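Local atomic coordinates of RagA protein (Porphyromonas gingivalis, PDB entry 6SLN), a protein that probably moves nutrients across the bacterial outer membrane as a TonB-dependent receptor, a plugged beta-barrel transporter. Residues 160-164 and 165-169; 196-199 and 200-203. All coordinates share one frame; numbering follows the deposited sequence.

Contact 1 of 2, residues 160-164 and 165-169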
loop_
_atom_site.group_PDB
_atom_site.type_symbol
_atom_site.label_atom_id
_atom_site.label_comp_id
_atom_site.label_asym_id
_atom_site.label_seq_id
_atom_site.Cartn_x
_atom_site.Cartn_y
_atom_site.Cartn_z
ATOM N N TYR A 160 -2.799 1.371 -30.995
ATOM C CA TYR A 160 -3.792 0.301 -30.953
ATOM C C TYR A 160 -5.141 0.867 -30.539
ATOM O O TYR A 160 -5.249 1.552 -29.513
ATOM C CB TYR A 160 -3.396 -0.814 -29.985
ATOM C CG TYR A 160 -2.206 -1.623 -30.391
ATOM C CD1 TYR A 160 -2.303 -2.597 -31.374
ATOM C CD2 TYR A 160 -0.986 -1.429 -29.777
ATOM C CE1 TYR A 160 -1.199 -3.353 -31.746
ATOM C CE2 TYR A 160 0.121 -2.178 -30.129
ATOM C CZ TYR A 160 0.012 -3.138 -31.112
ATOM O OH TYR A 160 1.125 -3.864 -31.460
ATOM N N ILE A 161 -6.173 0.540 -31.316
ATOM C CA ILE A 161 -7.463 1.207 -31.235
ATOM C C ILE A 161 -8.577 0.166 -31.313
ATOM O O ILE A 161 -8.716 -0.525 -32.330
ATOM C CB ILE A 161 -7.598 2.257 -32.353
ATOM C CG1 ILE A 161 -6.447 3.253 -32.214
ATOM C CG2 ILE A 161 -8.921 2.976 -32.273
ATOM C CD1 ILE A 161 -6.438 4.342 -33.214
ATOM N N VAL A 162 -9.369 0.054 -30.243
ATOM C CA VAL A 162 -10.517 -0.853 -30.165
ATOM C C VAL A 162 -11.788 -0.019 -30.232
ATOM O O VAL A 162 -12.066 0.781 -29.329
ATOM C CB VAL A 162 -10.501 -1.699 -28.879
ATOM C CG1 VAL A 162 -11.581 -2.761 -28.929
ATOM C CG2 VAL A 162 -9.133 -2.324 -28.652
ATOM N N ASP A 163 -12.545 -0.186 -31.313
ATOM C CA ASP A 163 -13.831 0.488 -31.498
ATOM C C ASP A 163 -13.751 1.983 -31.217
ATOM O O ASP A 163 -14.742 2.610 -30.847
ATOM C CB ASP A 163 -14.910 -0.153 -30.640
ATOM C CG ASP A 163 -15.394 -1.461 -31.217
ATOM O OD1 ASP A 163 -15.708 -1.520 -32.430
ATOM O OD2 ASP A 163 -15.456 -2.437 -30.450
ATOM N N GLY A 164 -12.571 2.563 -31.383
ATOM C CA GLY A 164 -12.393 3.990 -31.291
ATOM C C GLY A 164 -11.594 4.456 -30.103
ATOM O O GLY A 164 -11.353 5.665 -29.990
ATOM N N MET A 165 -11.173 3.570 -29.206
ATOM C CA MET A 165 -10.403 4.009 -28.053
ATOM C C MET A 165 -8.990 3.454 -28.070
ATOM O O MET A 165 -8.789 2.236 -28.160
ATOM C CB MET A 165 -11.081 3.640 -26.742
ATOM C CG MET A 165 -11.780 4.837 -26.156
ATOM S SD MET A 165 -11.933 4.675 -24.405
ATOM C CE MET A 165 -10.242 4.724 -23.921
ATOM N N GLN A 166 -8.019 4.363 -27.973
ATOM C CA GLN A 166 -6.646 3.982 -27.698
ATOM C C GLN A 166 -6.610 3.032 -26.516
ATOM O O GLN A 166 -6.960 3.408 -25.394
ATOM C CB GLN A 166 -5.802 5.223 -27.403
ATOM C CG GLN A 166 -5.552 6.122 -28.578
ATOM C CD GLN A 166 -4.427 7.090 -28.306
ATOM O OE1 GLN A 166 -3.568 6.836 -27.448
ATOM N NE2 GLN A 166 -4.418 8.211 -29.029
ATOM N N THR A 167 -6.200 1.795 -26.776
ATOM C CA THR A 167 -6.133 0.755 -25.764
ATOM C C THR A 167 -4.710 0.233 -25.658
ATOM O O THR A 167 -4.041 0.026 -26.676
ATOM C CB THR A 167 -7.079 -0.386 -26.112
ATOM O OG1 THR A 167 -8.417 0.117 -26.230
ATOM C CG2 THR A 167 -7.026 -1.464 -25.052
ATOM N N SER A 168 -4.244 0.030 -24.425
ATOM C CA SER A 168 -2.971 -0.654 -24.221
ATOM C C SER A 168 -3.066 -2.088 -24.717
ATOM O O SER A 168 -4.149 -2.673 -24.771
ATOM C CB SER A 168 -2.578 -0.662 -22.743
ATOM O OG SER A 168 -3.043 -1.839 -22.098
ATOM N N LEU A 169 -1.920 -2.664 -25.080
ATOM C CA LEU A 169 -1.955 -4.055 -25.517
ATOM C C LEU A 169 -2.274 -4.983 -24.353
ATOM O O LEU A 169 -2.926 -6.013 -24.551
ATOM C CB LEU A 169 -0.634 -4.463 -26.192
ATOM C CG LEU A 169 -0.715 -4.628 -27.722
ATOM C CD1 LEU A 169 0.395 -5.506 -28.304
ATOM C CD2 LEU A 169 -2.083 -5.139 -28.188
HETATM O O HOH W 1 -2.083 1.860 -27.672
#
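Leu169 lies over one face of the Tyr160 ring, its CG 3.8 Å from the ring centroid and offset toward the rim, a CH-pi contact. Of its two methyls, CD1 reaches the phenolic end, 3.6 Å from Tyr160 OH, while CD2 stands above the middle of the ring. A branched leucine suits a flat ring because several carbons can rest on it at once. Toward the turn of the hairpin, Val162 CG2 meets Thr167 OG1 at 3.5 Å. That hydroxyl donates to Met165 O, which also accepts from Val162 N through the opposite face of the carbonyl, so two bonds hold one oxygen. With CG2 anti to the backbone N (chi1 to OG1 -58°), Thr167 keeps OG1 beside its own N, turned back to that carbonyl. Between the strands, Met165 N bonds Val162 O (2.9 Å) and Thr167 N bonds Tyr160 O (2.9 Å). The hairpin turns through a type I' beta turn, whose Gly164 has a positive phi (112°) that suits a residue without a side chain. The 159-162 strand pairs in parallel with strand 203-208, leaving 165-166 at the outer edge of the plug sheet, while Val172 of helix 169-173 packs on Val162 and Thr167.

Contact 2 of 2, residues 196-199 and 200-203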
loop_
_atom_site.group_PDB
_atom_site.type_symbol
_atom_site.label_atom_id
_atom_site.label_comp_id
_atom_site.label_asym_id
_atom_site.label_seq_id
_atom_site.Cartn_x
_atom_site.Cartn_y
_atom_site.Cartn_z
ATOM N N GLY A 196 -3.341 10.291 -33.735
ATOM C CA GLY A 196 -2.195 11.148 -33.500
ATOM C C GLY A 196 -1.339 11.041 -32.253
ATOM O O GLY A 196 -0.703 12.027 -31.871
ATOM N N ALA A 197 -1.278 9.898 -31.592
ATOM C CA ALA A 197 -0.212 9.858 -30.599
ATOM C C ALA A 197 1.079 9.422 -31.264
ATOM O O ALA A 197 2.167 9.927 -30.940
ATOM C CB ALA A 197 -0.571 8.928 -29.433
ATOM N N ARG A 198 0.930 8.525 -32.239
ATOM C CA ARG A 198 2.037 7.930 -32.961
ATOM C C ARG A 198 1.516 7.222 -34.208
ATOM O O ARG A 198 1.877 6.073 -34.474
ATOM C CB ARG A 198 2.814 6.983 -32.045
ATOM C CG ARG A 198 1.967 6.020 -31.241
ATOM C CD ARG A 198 2.795 4.820 -30.854
ATOM N NE ARG A 198 2.006 3.644 -30.497
ATOM C CZ ARG A 198 1.451 3.448 -29.304
ATOM N NH1 ARG A 198 1.581 4.368 -28.356
ATOM N NH2 ARG A 198 0.755 2.339 -29.059
ATOM N N ALA A 199 0.667 7.903 -34.986
ATOM C CA ALA A 199 0.304 7.417 -36.317
ATOM C C ALA A 199 1.523 7.084 -37.151
ATOM O O ALA A 199 1.435 6.262 -38.067
ATOM C CB ALA A 199 -0.525 8.454 -37.076
ATOM N N ALA A 200 2.654 7.720 -36.863
ATOM C CA ALA A 200 3.888 7.442 -37.571
ATOM C C ALA A 200 4.244 5.963 -37.563
ATOM O O ALA A 200 5.004 5.515 -38.430
ATOM C CB ALA A 200 5.014 8.261 -36.948
ATOM N N ASN A 201 3.716 5.192 -36.611
ATOM C CA ASN A 201 4.018 3.771 -36.509
ATOM C C ASN A 201 2.929 2.888 -37.096
ATOM O O ASN A 201 3.047 1.652 -37.046
ATOM C CB ASN A 201 4.256 3.383 -35.057
ATOM C CG ASN A 201 5.419 4.110 -34.446
ATOM O OD1 ASN A 201 6.310 4.600 -35.151
ATOM N ND2 ASN A 201 5.431 4.176 -33.118
ATOM N N GLY A 202 1.900 3.488 -37.679
ATOM C CA GLY A 202 0.763 2.747 -38.166
ATOM C C GLY A 202 -0.328 2.685 -37.121
ATOM O O GLY A 202 -0.155 3.052 -35.955
ATOM N N VAL A 203 -1.485 2.216 -37.550
ATOM C CA VAL A 203 -2.623 2.137 -36.649
ATOM C C VAL A 203 -3.258 0.764 -36.799
ATOM O O VAL A 203 -3.549 0.329 -37.917
ATOM C CB VAL A 203 -3.641 3.262 -36.921
ATOM C CG1 VAL A 203 -4.941 2.966 -36.204
ATOM C CG2 VAL A 203 -3.075 4.603 -36.466
#
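Ala199 meets its neighbours mainly through its backbone: its carbonyl O accepts from Gly202 N at 2.8 Å, three residues on. One residue earlier, Arg198 O accepts from Asn201 N at 3.0 Å in a nearly straight bond. Two successive i to i+3 bonds are the signature of a short 3-10 turn, and in both the donor stands well above the plane of the accepting carbonyl. Alanine fits at 199 and 200 because the surroundings are buried: a methyl is small enough to pack on Thr192 from Ala199 and, from Ala200, against Thr639 and Asn641 of strand 627-641. Ala199 CA also comes 4.4 Å from Val203 CG2, where the chain is already becoming a strand.

Arg198 supplies the long side chain of the contact. Its CG sits between the backbone N and the carbonyl carbon (chi1 47°), and from there the chain runs extended to NE. On its way out it passes Asn201 at about a right angle, with CD 3.5 Å from Asn201 ND2; the guanidinium and amide planes are 34° apart. The two polar ends do not bond each other: ND2 of Asn201 donates to Ala157 O and Ser155 O, while Arg198 NH2 bonds Pro158 O, NE makes a weak bond to Ala157 O and NH1 forms a salt bridge with Glu643.

Gly202 ends the turn with a positive phi (94°), a conformation readily open to a residue with no CB, and its backbone also bonds Leu159. The chain then enters strand 203-208 beside 159-162, while Ala200 and Asn201 rest on Asn641 of barrel strand 627-641, joining plug to barrel wall.

Both contacts belong to the plug domain of the receptor, with centres about 12 Å apart, and follow one another along the chain: the hairpin of contact 1 first, then strand 180-186, then the turn of contact 2. The turn feeds strand 203-208, which runs parallel to strand 159-162 at the heart of the five-stranded plug sheet. The two contacts touch: Ile161 CD1 packs on Val203 CG1 at 3.6 Å between the paired strands, and Gln166 NE2 of the edge strand lies 3.9 Å from Ala197 CB. Contact 1 thus shapes the sheet's edge, while contact 2 delivers the central strand and faces the barrel wall, consistent with a plug seated inside the barrel lumen.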